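Local coordinates for branched-chain amino acid aminotransferase (Thermoproteus uzoniensis, PDB 5CE8) that catalyses the pyridoxal-phosphate-dependent transamination of branched-chain amino acids with 2-oxoglutarate and acts specifically on L-amino acids and R-amines, at the interface of chains A and B and the interface of chains A and C. Sequence-based numbering; all coordinates share one arbitrary frame. Chains: chain A/B/C, Branched-chain amino acid aminotransferase.

Contact 1: the interface of chains A and B. Residues chain A 31-32, 37-38, 115; chain B 43, 103, 105, 107.
The phenol oxygen OH of A:Tyr38 is gripped end-on by both terminal nitrogens of the B:Arg105 guanidinium. NH1 of B:Arg105 lies 2.9 Å from OH of A:Tyr38, and NH2 of B:Arg105 lies 3.1 Å from this OH. The oxygen sits in the plane of the guanidinium, at its edge. The phenol ring stands nearly upright to that plane, at 84°.

NH1 of B:Arg105 also donates to the side-chain amide oxygen OD1 of A:Asn37, at 2.9 Å. This donor comes from above the carbonyl plane, 50° out of it, and not on a lone pair. The amide of A:Asn37 is also held within its own chain: its ND2 donates to the backbone O of A:Val31 at 2.8 Å. This bond should fix which end of the amide faces chain B.

The arginine CG is anti to the backbone N (chi1 176°), and bends at chi2 and chi3 turn the NH1/NH2 end toward OH of A:Tyr38. In its own chain, NH2 of B:Arg105 donates to the phenol oxygen OH of B:Tyr103 at 2.8 Å. The guanidinium is also sandwiched. The ring of B:Phe43 places CD2 over the centre of one face, and CD1 of A:Ile115 lies over the other, toward the rim. Together these neighbours should restrict its rotation.

The A:Tyr38 ring turns its CE1 edge toward the B:Phe43 ring, with CE1 3.8 Å from CZ of B:Phe43. The branch methyl CG2 of A:Ile115 packs 3.8 Å from CE1 of B:Tyr103. A:Leu32 and B:Arg105 pass in opposite directions, with CD2 of A:Leu32 4.0 Å from CG of B:Arg105.

The patch ties helix 34-38 and nearby loops to strands 41-43 and 102-109 of the two-fold partner. By family homology, A:Tyr38 reaches into the partner's active site, and the patch probably shapes the substrate side of that pocket.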
ATOM      1  N   VAL A  31     -14.233 -24.232  26.589  1.00 25.24           N
ATOM      2  CA  VAL A  31     -13.024 -24.059  25.711  1.00 25.79           C
ATOM      3  C   VAL A  31     -13.372 -24.193  24.239  1.00 25.12           C
ATOM      4  O   VAL A  31     -12.534 -23.997  23.393  1.00 21.57           O
ATOM      5  CB  VAL A  31     -11.887 -25.016  26.033  1.00 24.28           C
ATOM      6  CG1 VAL A  31     -11.371 -24.784  27.476  1.00 26.13           C
ATOM      7  CG2 VAL A  31     -12.302 -26.500  25.801  1.00 25.33           C
ATOM      8  N   LEU A  32     -14.615 -24.593  23.940  1.00 27.74           N
ATOM      9  CA  LEU A  32     -15.055 -24.603  22.545  1.00 26.00           C
ATOM     10  C   LEU A  32     -15.865 -23.366  22.126  1.00 24.64           C
ATOM     11  O   LEU A  32     -16.401 -23.324  21.053  1.00 20.65           O
ATOM     12  CB  LEU A  32     -15.927 -25.855  22.326  1.00 28.12           C
ATOM     13  CG  LEU A  32     -15.249 -27.205  22.522  1.00 30.88           C
ATOM     14  CD1 LEU A  32     -16.331 -28.278  22.466  1.00 32.70           C
ATOM     15  CD2 LEU A  32     -14.148 -27.463  21.504  1.00 36.20           C
ATOM     16  N   ASN A  37     -11.812 -19.546  20.549  1.00 20.94           N
ATOM     17  CA  ASN A  37     -11.165 -20.205  19.442  1.00 21.71           C
ATOM     18  C   ASN A  37     -10.957 -19.238  18.252  1.00 19.95           C
ATOM     19  O   ASN A  37     -10.099 -19.505  17.432  1.00 17.57           O
ATOM     20  CB  ASN A  37     -12.029 -21.365  18.951  1.00 21.95           C
ATOM     21  CG  ASN A  37     -11.911 -22.619  19.792  1.00 23.42           C
ATOM     22  OD1 ASN A  37     -11.298 -23.615  19.345  1.00 22.92           O
ATOM     23  ND2 ASN A  37     -12.528 -22.613  20.997  1.00 20.74           N
ATOM     24  N   TYR A  38     -11.744 -18.154  18.165  1.00 21.54           N
ATOM     25  CA  TYR A  38     -11.740 -17.214  17.003  1.00 20.28           C
ATOM     26  C   TYR A  38     -11.654 -15.669  17.312  1.00 20.79           C
ATOM     27  O   TYR A  38     -11.854 -14.849  16.400  1.00 20.67           O
ATOM     28  CB  TYR A  38     -12.994 -17.457  16.170  1.00 20.07           C
ATOM     29  CG  TYR A  38     -13.207 -18.889  15.804  1.00 18.42           C
ATOM     30  CD1 TYR A  38     -12.193 -19.691  15.230  1.00 16.74           C
ATOM     31  CD2 TYR A  38     -14.452 -19.466  15.978  1.00 17.66           C
ATOM     32  CE1 TYR A  38     -12.434 -21.031  14.928  1.00 18.84           C
ATOM     33  CE2 TYR A  38     -14.686 -20.788  15.716  1.00 17.03           C
ATOM     34  CZ  TYR A  38     -13.727 -21.576  15.174  1.00 19.60           C
ATOM     35  OH  TYR A  38     -14.119 -22.882  14.904  1.00 16.94           O
ATOM     36  N   ILE A 115     -18.103 -24.636  16.747  1.00 21.54           N
ATOM     37  CA  ILE A 115     -17.038 -24.689  15.751  1.00 24.53           C
ATOM     38  C   ILE A 115     -17.246 -23.719  14.573  1.00 22.11           C
ATOM     39  O   ILE A 115     -16.272 -23.191  13.965  1.00 20.48           O
ATOM     40  CB  ILE A 115     -16.995 -26.134  15.185  1.00 24.94           C
ATOM     41  CG1 ILE A 115     -16.784 -27.142  16.346  1.00 29.51           C
ATOM     42  CG2 ILE A 115     -15.953 -26.254  14.075  1.00 24.84           C
ATOM     43  CD1 ILE A 115     -15.562 -26.842  17.251  1.00 25.93           C
TER
ATOM     44  N   PHE B  43      -5.148 -23.218  17.478  1.00 20.67           N
ATOM     45  CA  PHE B  43      -6.049 -24.357  17.395  1.00 20.46           C
ATOM     46  C   PHE B  43      -5.718 -25.171  16.147  1.00 21.20           C
ATOM     47  O   PHE B  43      -4.828 -24.797  15.344  1.00 20.12           O
ATOM     48  CB  PHE B  43      -7.513 -23.940  17.415  1.00 19.43           C
ATOM     49  CG  PHE B  43      -7.927 -23.068  16.261  1.00 20.57           C
ATOM     50  CD1 PHE B  43      -7.644 -21.699  16.263  1.00 20.67           C
ATOM     51  CD2 PHE B  43      -8.586 -23.613  15.187  1.00 24.21           C
ATOM     52  CE1 PHE B  43      -7.980 -20.925  15.131  1.00 20.70           C
ATOM     53  CE2 PHE B  43      -9.034 -22.847  14.105  1.00 21.05           C
ATOM     54  CZ  PHE B  43      -8.713 -21.521  14.077  1.00 20.34           C
ATOM     55  N   TYR B 103     -15.273 -34.265  13.774  1.00 24.30           N
ATOM     56  CA  TYR B 103     -14.339 -33.159  13.762  1.00 24.03           C
ATOM     57  C   TYR B 103     -13.758 -33.064  15.163  1.00 24.25           C
ATOM     58  O   TYR B 103     -14.462 -33.015  16.162  1.00 29.25           O
ATOM     59  CB  TYR B 103     -15.089 -31.906  13.407  1.00 28.47           C
ATOM     60  CG  TYR B 103     -14.220 -30.704  13.224  1.00 25.58           C
ATOM     61  CD1 TYR B 103     -13.922 -29.878  14.303  1.00 24.44           C
ATOM     62  CD2 TYR B 103     -13.714 -30.368  11.974  1.00 28.39           C
ATOM     63  CE1 TYR B 103     -13.138 -28.766  14.148  1.00 26.13           C
ATOM     64  CE2 TYR B 103     -12.909 -29.239  11.808  1.00 25.91           C
ATOM     65  CZ  TYR B 103     -12.679 -28.420  12.885  1.00 24.43           C
ATOM     66  OH  TYR B 103     -11.825 -27.342  12.772  1.00 25.82           O
ATOM     67  N   ARG B 105     -11.280 -30.859  17.641  1.00 18.07           N
ATOM     68  CA  ARG B 105     -10.700 -29.545  17.890  1.00 19.42           C
ATOM     69  C   ARG B 105      -9.675 -29.470  19.051  1.00 19.91           C
ATOM     70  O   ARG B 105     -10.097 -29.470  20.268  1.00 21.93           O
ATOM     71  CB  ARG B 105     -11.815 -28.642  18.287  1.00 19.54           C
ATOM     72  CG  ARG B 105     -11.350 -27.236  18.691  1.00 18.21           C
ATOM     73  CD  ARG B 105     -10.507 -26.436  17.687  1.00 19.83           C
ATOM     74  NE  ARG B 105     -11.026 -26.244  16.338  1.00 18.85           N
ATOM     75  CZ  ARG B 105     -11.859 -25.295  15.939  1.00 20.97           C
ATOM     76  NH1 ARG B 105     -12.417 -24.386  16.752  1.00 21.47           N
ATOM     77  NH2 ARG B 105     -12.182 -25.265  14.671  1.00 20.83           N
ATOM     78  N   VAL B 107      -7.317 -27.152  21.068  1.00 17.90           N
ATOM     79  CA  VAL B 107      -7.192 -25.799  21.340  1.00 17.69           C
ATOM     80  C   VAL B 107      -6.165 -25.588  22.441  1.00 21.63           C
ATOM     81  O   VAL B 107      -6.243 -26.201  23.483  1.00 22.74           O
ATOM     82  CB  VAL B 107      -8.501 -25.084  21.628  1.00 17.40           C
ATOM     83  CG1 VAL B 107      -9.291 -25.700  22.722  1.00 17.59           C
ATOM     84  CG2 VAL B 107      -8.259 -23.611  21.868  1.00 19.39           C
TER

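Contact 2: the interface of chains A and C. Residues chain A 206, 242, 245, 248; chain C 160, 215-216, 221.
A:Arg206, at the end of strand 201-206, has an extended backbone, while A:Glu248 in helix 246-250 and C:Leu215 and C:Glu216 in the 3-10 helix 215-217 have helical torsions.

A:Arg206 reaches tip to tip toward C:Glu221. Its chain is stretched from CG to NE, and CG is anti to the backbone N (chi1 173°). The guanidinium NH2 donates to the carboxylate oxygen OE2 of C:Glu221 at 3.0 Å, meeting it on the syn side, somewhat out of the carboxylate plane. The pair also forms a salt bridge, with the two planes 25° apart. The methyl CD2 of C:Leu215 lies against one guanidinium face, offset toward the rim and 3.5 Å from CZ of A:Arg206.

The carboxylate of A:Glu248 is shared. Its OE1 accepts a hydrogen bond from the backbone N of A:Thr245 at 2.8 Å. In return, the hydroxyl OG1 of A:Thr245 accepts one from the backbone N of A:Glu248 at 3.2 Å. This is a capping-box arrangement at the start of helix 246-250. OE2 of A:Glu248 binds water 1 at 2.8 Å, and the water reaches OE1 of C:Glu216 at 2.9 Å. The water thus separates two carboxylates that may repel each other.

The thioether SD of C:Met160 touches OG1 of A:Thr245 and packs 3.8 Å from CG of A:Glu248.

This mixed polar and apolar patch joins chains A and C in the deposited hexamer, and may help to hold such a hexamer together.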
ATOM      1  N   ARG A 206       5.049  19.368  20.607  1.00 25.07           N
ATOM      2  CA  ARG A 206       5.968  19.777  19.568  1.00 26.45           C
ATOM      3  C   ARG A 206       5.714  21.240  19.495  1.00 26.28           C
ATOM      4  O   ARG A 206       4.666  21.671  19.007  1.00 22.58           O
ATOM      5  CB  ARG A 206       5.640  19.079  18.285  1.00 26.24           C
ATOM      6  CG  ARG A 206       6.424  19.531  17.074  1.00 28.27           C
ATOM      7  CD  ARG A 206       6.049  18.677  15.875  1.00 33.73           C
ATOM      8  NE  ARG A 206       6.903  19.058  14.751  1.00 37.53           N
ATOM      9  CZ  ARG A 206       6.728  20.168  14.056  1.00 38.50           C
ATOM     10  NH1 ARG A 206       5.718  20.979  14.342  1.00 38.45           N
ATOM     11  NH2 ARG A 206       7.549  20.464  13.056  1.00 38.54           N
ATOM     12  N   LYS A 242      -3.722  15.141  14.590  1.00 23.84           N
ATOM     13  CA  LYS A 242      -3.042  15.108  13.288  1.00 22.33           C
ATOM     14  C   LYS A 242      -2.112  13.857  13.239  1.00 21.33           C
ATOM     15  O   LYS A 242      -1.515  13.435  14.264  1.00 22.35           O
ATOM     16  CB  LYS A 242      -2.305  16.435  13.239  1.00 20.28           C
ATOM     17  CG  LYS A 242      -1.560  16.924  12.045  1.00 22.63           C
ATOM     18  N   THR A 245       4.501  11.400  12.489  1.00 22.27           N
ATOM     19  CA  THR A 245       5.506  10.496  11.965  1.00 20.02           C
ATOM     20  C   THR A 245       6.507  10.053  13.078  1.00 19.38           C
ATOM     21  O   THR A 245       6.617  10.650  14.102  1.00 15.70           O
ATOM     22  CB  THR A 245       6.295  11.167  10.887  1.00 19.93           C
ATOM     23  OG1 THR A 245       6.908  12.290  11.472  1.00 19.70           O
ATOM     24  CG2 THR A 245       5.378  11.628   9.799  1.00 24.78           C
ATOM     25  N   GLU A 248       8.771  13.087  13.965  1.00 17.55           N
ATOM     26  CA  GLU A 248       8.160  14.019  14.929  1.00 15.86           C
ATOM     27  C   GLU A 248       8.236  13.399  16.305  1.00 17.34           C
ATOM     28  O   GLU A 248       8.319  14.114  17.291  1.00 17.57           O
ATOM     29  CB  GLU A 248       6.693  14.325  14.585  1.00 18.03           C
ATOM     30  CG  GLU A 248       6.552  15.022  13.256  1.00 16.92           C
ATOM     31  CD  GLU A 248       5.135  15.151  12.829  1.00 21.80           C
ATOM     32  OE1 GLU A 248       4.377  14.151  12.987  1.00 26.15           O
ATOM     33  OE2 GLU A 248       4.784  16.250  12.250  1.00 27.60           O
TER
ATOM     34  N   MET C 160      11.918  13.656   7.157  1.00 18.55           N
ATOM     35  CA  MET C 160      11.915  14.952   7.787  1.00 18.91           C
ATOM     36  C   MET C 160      13.358  15.358   8.183  1.00 20.30           C
ATOM     37  O   MET C 160      13.539  16.516   8.458  1.00 19.84           O
ATOM     38  CB  MET C 160      11.013  15.007   9.026  1.00 23.16           C
ATOM     39  CG  MET C 160       9.520  14.847   8.619  1.00 26.81           C
ATOM     40  SD  MET C 160       8.268  14.930   9.889  1.00 30.94           S
ATOM     41  CE  MET C 160       8.475  16.686  10.206  1.00 29.20           C
ATOM     42  N   LEU C 215       2.952  18.348   7.213  1.00 26.66           N
ATOM     43  CA  LEU C 215       4.158  17.741   7.705  1.00 26.89           C
ATOM     44  C   LEU C 215       4.073  16.256   7.471  1.00 27.02           C
ATOM     45  O   LEU C 215       5.013  15.681   6.905  1.00 28.06           O
ATOM     46  CB  LEU C 215       4.415  18.057   9.230  1.00 30.14           C
ATOM     47  CG  LEU C 215       5.238  19.243   9.805  1.00 37.64           C
ATOM     48  CD1 LEU C 215       5.442  20.329   8.764  1.00 37.43           C
ATOM     49  CD2 LEU C 215       4.745  19.829  11.148  1.00 31.86           C
ATOM     50  N   GLU C 216       2.957  15.626   7.851  1.00 22.21           N
ATOM     51  CA  GLU C 216       2.851  14.151   7.819  1.00 20.34           C
ATOM     52  C   GLU C 216       2.924  13.478   6.461  1.00 20.86           C
ATOM     53  O   GLU C 216       3.095  12.292   6.431  1.00 22.80           O
ATOM     54  CB  GLU C 216       1.570  13.650   8.540  1.00 21.73           C
ATOM     55  CG  GLU C 216       0.252  14.179   7.997  1.00 20.18           C
ATOM     56  CD  GLU C 216      -0.276  15.526   8.535  1.00 28.02           C
ATOM     57  OE1 GLU C 216       0.417  16.314   9.248  1.00 24.14           O
ATOM     58  OE2 GLU C 216      -1.491  15.739   8.254  1.00 34.44           O
ATOM     59  N   GLU C 221      10.181  19.947   6.210  1.00 17.43           N
ATOM     60  CA  GLU C 221       9.657  21.179   6.777  1.00 20.44           C
ATOM     61  C   GLU C 221      10.586  22.412   6.491  1.00 18.32           C
ATOM     62  O   GLU C 221      11.471  22.787   7.251  1.00 21.62           O
ATOM     63  CB  GLU C 221       9.358  20.984   8.263  1.00 21.77           C
ATOM     64  CG  GLU C 221       8.795  22.216   8.978  1.00 21.92           C
ATOM     65  CD  GLU C 221       8.422  21.998  10.454  1.00 26.16           C
ATOM     66  OE1 GLU C 221       9.031  21.190  11.128  1.00 33.16           O
ATOM     67  OE2 GLU C 221       7.530  22.718  11.011  1.00 33.33           O
TER
HETATM   68  O   HOH W   1       2.155  15.901  11.478  1.00 29.28           O

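Contact 1 and contact 2 lie about 45 Å apart, measured between the centres of their C-alpha atoms. They share no residue. Chain A uses helix 34-38 and loop residues in contact 1, but the end of strand 201-206 and the region of helix 246-250 in contact 2. It can therefore hold both partners at once. Contact 1 belongs to a two-fold pairing of subunits, whereas contact 2 belongs to an interface that is not an exact two-fold. Used together, the two surfaces can link pairs into the deposited assembly of six copies; the structure alone does not show whether that assembly forms in the cell.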